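Transcriptional regulator, LacI family protein (Rhodococcus jostii, PDB 3K9C) probably binds cis-regulatory DNA as a LacI-family transcription factor, with a periplasmic binding protein-like domain of the kind that senses small-molecule effectors. Local coordinates at residues Glu174-His177 and Thr178-Glu181. Sequence-based numbering, arbitrary orientation.
Sequences EGMH and TLLE
Glu174 and Thr178 meet one turn apart on the amphipathic alpha-helix 169-181, which belongs to the periplasmic binding protein-like fold. The carbonyl O of Glu174 accepts two hydrogen bonds from Thr178. The first comes from the backbone N at 2.9 Å and is nearly straight, with an N-H...O angle of 171°. The second comes from OG1 at 3.0 Å, which sits above the carbonyl plane. With OG1 beside its own backbone N (chi1 -57°), the hydroxyl is turned back along the helix to this oxygen. The hydroxyl proton of Thr178 is thus satisfied by the backbone of the preceding turn.

The next three i to i+4 bonds continue the helical pattern. Leu179 N donates to Gly175 O at 3.0 Å. Leu180 N donates to Met176 O at 2.9 Å. Glu181 N reaches His177 O at 3.1 Å and also makes a weak bond to Thr178 O.

On the buried side, CE of Met176, a selenomethionine, lies 3.4 Å from CD1 of Leu179, a tight carbon pair. Leu179 also packs on Ala130 and Ile132 of strand 129-133, while Met176 reaches Val200 and Leu204 of helix 194-206. These two side chains join the helix to the parallel sheet and to its neighbouring helix.

On the exposed side, CG of Glu181, beside its own backbone N, lies over one face of the His177 ring, offset toward the rim. It makes a CH-pi contact, 4.2 Å from the ring centroid. The planes of carboxylate and imidazole are 31° apart. The bend at chi2 brings Glu181 OE2 to 3.4 Å from His177 CE1.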
ATOM      1  N   GLU B 174     -14.089   7.514  10.901  1.00 22.09           N
ATOM      2  CA  GLU B 174     -15.468   7.984  11.004  1.00 26.19           C
ATOM      3  C   GLU B 174     -16.314   7.042  11.851  1.00 25.25           C
ATOM      4  O   GLU B 174     -17.040   7.480  12.744  1.00 25.44           O
ATOM      5  CB  GLU B 174     -16.086   8.151   9.614  1.00 26.25           C
ATOM      6  CG  GLU B 174     -15.695   9.458   8.941  1.00 36.32           C
ATOM      7  CD  GLU B 174     -16.079  10.679   9.781  1.00 42.12           C
ATOM      8  OE1 GLU B 174     -17.291  10.954   9.916  1.00 46.13           O
ATOM      9  OE2 GLU B 174     -15.174  11.360  10.318  1.00 44.73           O
ATOM     10  N   GLY B 175     -16.209   5.748  11.578  1.00 25.29           N
ATOM     11  CA  GLY B 175     -16.964   4.785  12.353  1.00 24.70           C
ATOM     12  C   GLY B 175     -16.631   4.865  13.830  1.00 24.54           C
ATOM     13  O   GLY B 175     -17.514   4.753  14.668  1.00 24.03           O
HETATM   14  N   MSE B 176     -15.358   5.063  14.156  1.00 23.58           N
HETATM   15  CA  MSE B 176     -14.951   5.144  15.555  1.00 26.24           C
HETATM   16  C   MSE B 176     -15.506   6.416  16.188  1.00 28.54           C
HETATM   17  O   MSE B 176     -15.919   6.416  17.350  1.00 27.55           O
HETATM   18  CB  MSE B 176     -13.424   5.106  15.672  1.00 27.45           C
HETATM   19  CG  MSE B 176     -12.881   4.944  17.105  1.00 30.42           C
HETATM   20 SE   MSE B 176     -13.479   3.309  18.020  1.00 41.52          SE
HETATM   21  CE  MSE B 176     -14.057   2.306  16.502  1.00 37.70           C
ATOM     22  N   HIS B 177     -15.510   7.494  15.410  1.00 30.18           N
ATOM     23  CA  HIS B 177     -16.032   8.772  15.870  1.00 32.26           C
ATOM     24  C   HIS B 177     -17.507   8.571  16.224  1.00 31.38           C
ATOM     25  O   HIS B 177     -17.958   8.937  17.312  1.00 30.76           O
ATOM     26  CB  HIS B 177     -15.890   9.811  14.760  1.00 36.66           C
ATOM     27  CG  HIS B 177     -16.549  11.116  15.066  1.00 40.88           C
ATOM     28  ND1 HIS B 177     -16.183  11.897  16.142  1.00 42.69           N
ATOM     29  CD2 HIS B 177     -17.569  11.766  14.455  1.00 42.24           C
ATOM     30  CE1 HIS B 177     -16.953  12.972  16.180  1.00 43.83           C
ATOM     31  NE2 HIS B 177     -17.801  12.916  15.170  1.00 43.42           N
ATOM     32  N   THR B 178     -18.249   7.970  15.300  1.00 29.15           N
ATOM     33  CA  THR B 178     -19.668   7.697  15.512  1.00 29.53           C
ATOM     34  C   THR B 178     -19.852   6.923  16.817  1.00 29.93           C
ATOM     35  O   THR B 178     -20.677   7.288  17.655  1.00 31.23           O
ATOM     36  CB  THR B 178     -20.253   6.839  14.371  1.00 29.92           C
ATOM     37  OG1 THR B 178     -20.039   7.491  13.111  1.00 27.75           O
ATOM     38  CG2 THR B 178     -21.731   6.616  14.584  1.00 29.29           C
ATOM     39  N   LEU B 179     -19.069   5.857  16.985  1.00 28.71           N
ATOM     40  CA  LEU B 179     -19.148   5.015  18.175  1.00 27.59           C
ATOM     41  C   LEU B 179     -18.856   5.771  19.460  1.00 28.20           C
ATOM     42  O   LEU B 179     -19.472   5.510  20.487  1.00 28.30           O
ATOM     43  CB  LEU B 179     -18.193   3.816  18.045  1.00 22.17           C
ATOM     44  CG  LEU B 179     -18.550   2.861  16.896  1.00 21.99           C
ATOM     45  CD1 LEU B 179     -17.461   1.792  16.704  1.00 14.77           C
ATOM     46  CD2 LEU B 179     -19.904   2.223  17.194  1.00 18.66           C
ATOM     47  N   LEU B 180     -17.916   6.708  19.410  1.00 30.83           N
ATOM     48  CA  LEU B 180     -17.569   7.483  20.599  1.00 33.88           C
ATOM     49  C   LEU B 180     -18.674   8.453  21.014  1.00 35.86           C
ATOM     50  O   LEU B 180     -18.795   8.805  22.185  1.00 35.43           O
ATOM     51  CB  LEU B 180     -16.257   8.241  20.375  1.00 33.33           C
ATOM     52  CG  LEU B 180     -15.006   7.359  20.417  1.00 33.39           C
ATOM     53  CD1 LEU B 180     -13.776   8.167  20.028  1.00 34.33           C
ATOM     54  CD2 LEU B 180     -14.852   6.781  21.822  1.00 31.38           C
ATOM     55  N   GLU B 181     -19.484   8.868  20.048  1.00 39.54           N
ATOM     56  CA  GLU B 181     -20.581   9.798  20.298  1.00 43.97           C
ATOM     57  C   GLU B 181     -21.770   9.112  20.974  1.00 45.82           C
ATOM     58  O   GLU B 181     -22.648   9.775  21.522  1.00 46.43           O
ATOM     59  CB  GLU B 181     -21.049  10.407  18.974  1.00 45.60           C
ATOM     60  CG  GLU B 181     -19.961  11.097  18.185  1.00 50.63           C
ATOM     61  CD  GLU B 181     -19.750  12.528  18.622  1.00 53.77           C
ATOM     62  OE1 GLU B 181     -20.701  13.328  18.477  1.00 55.17           O
ATOM     63  OE2 GLU B 181     -18.641  12.854  19.107  1.00 55.54           O
TER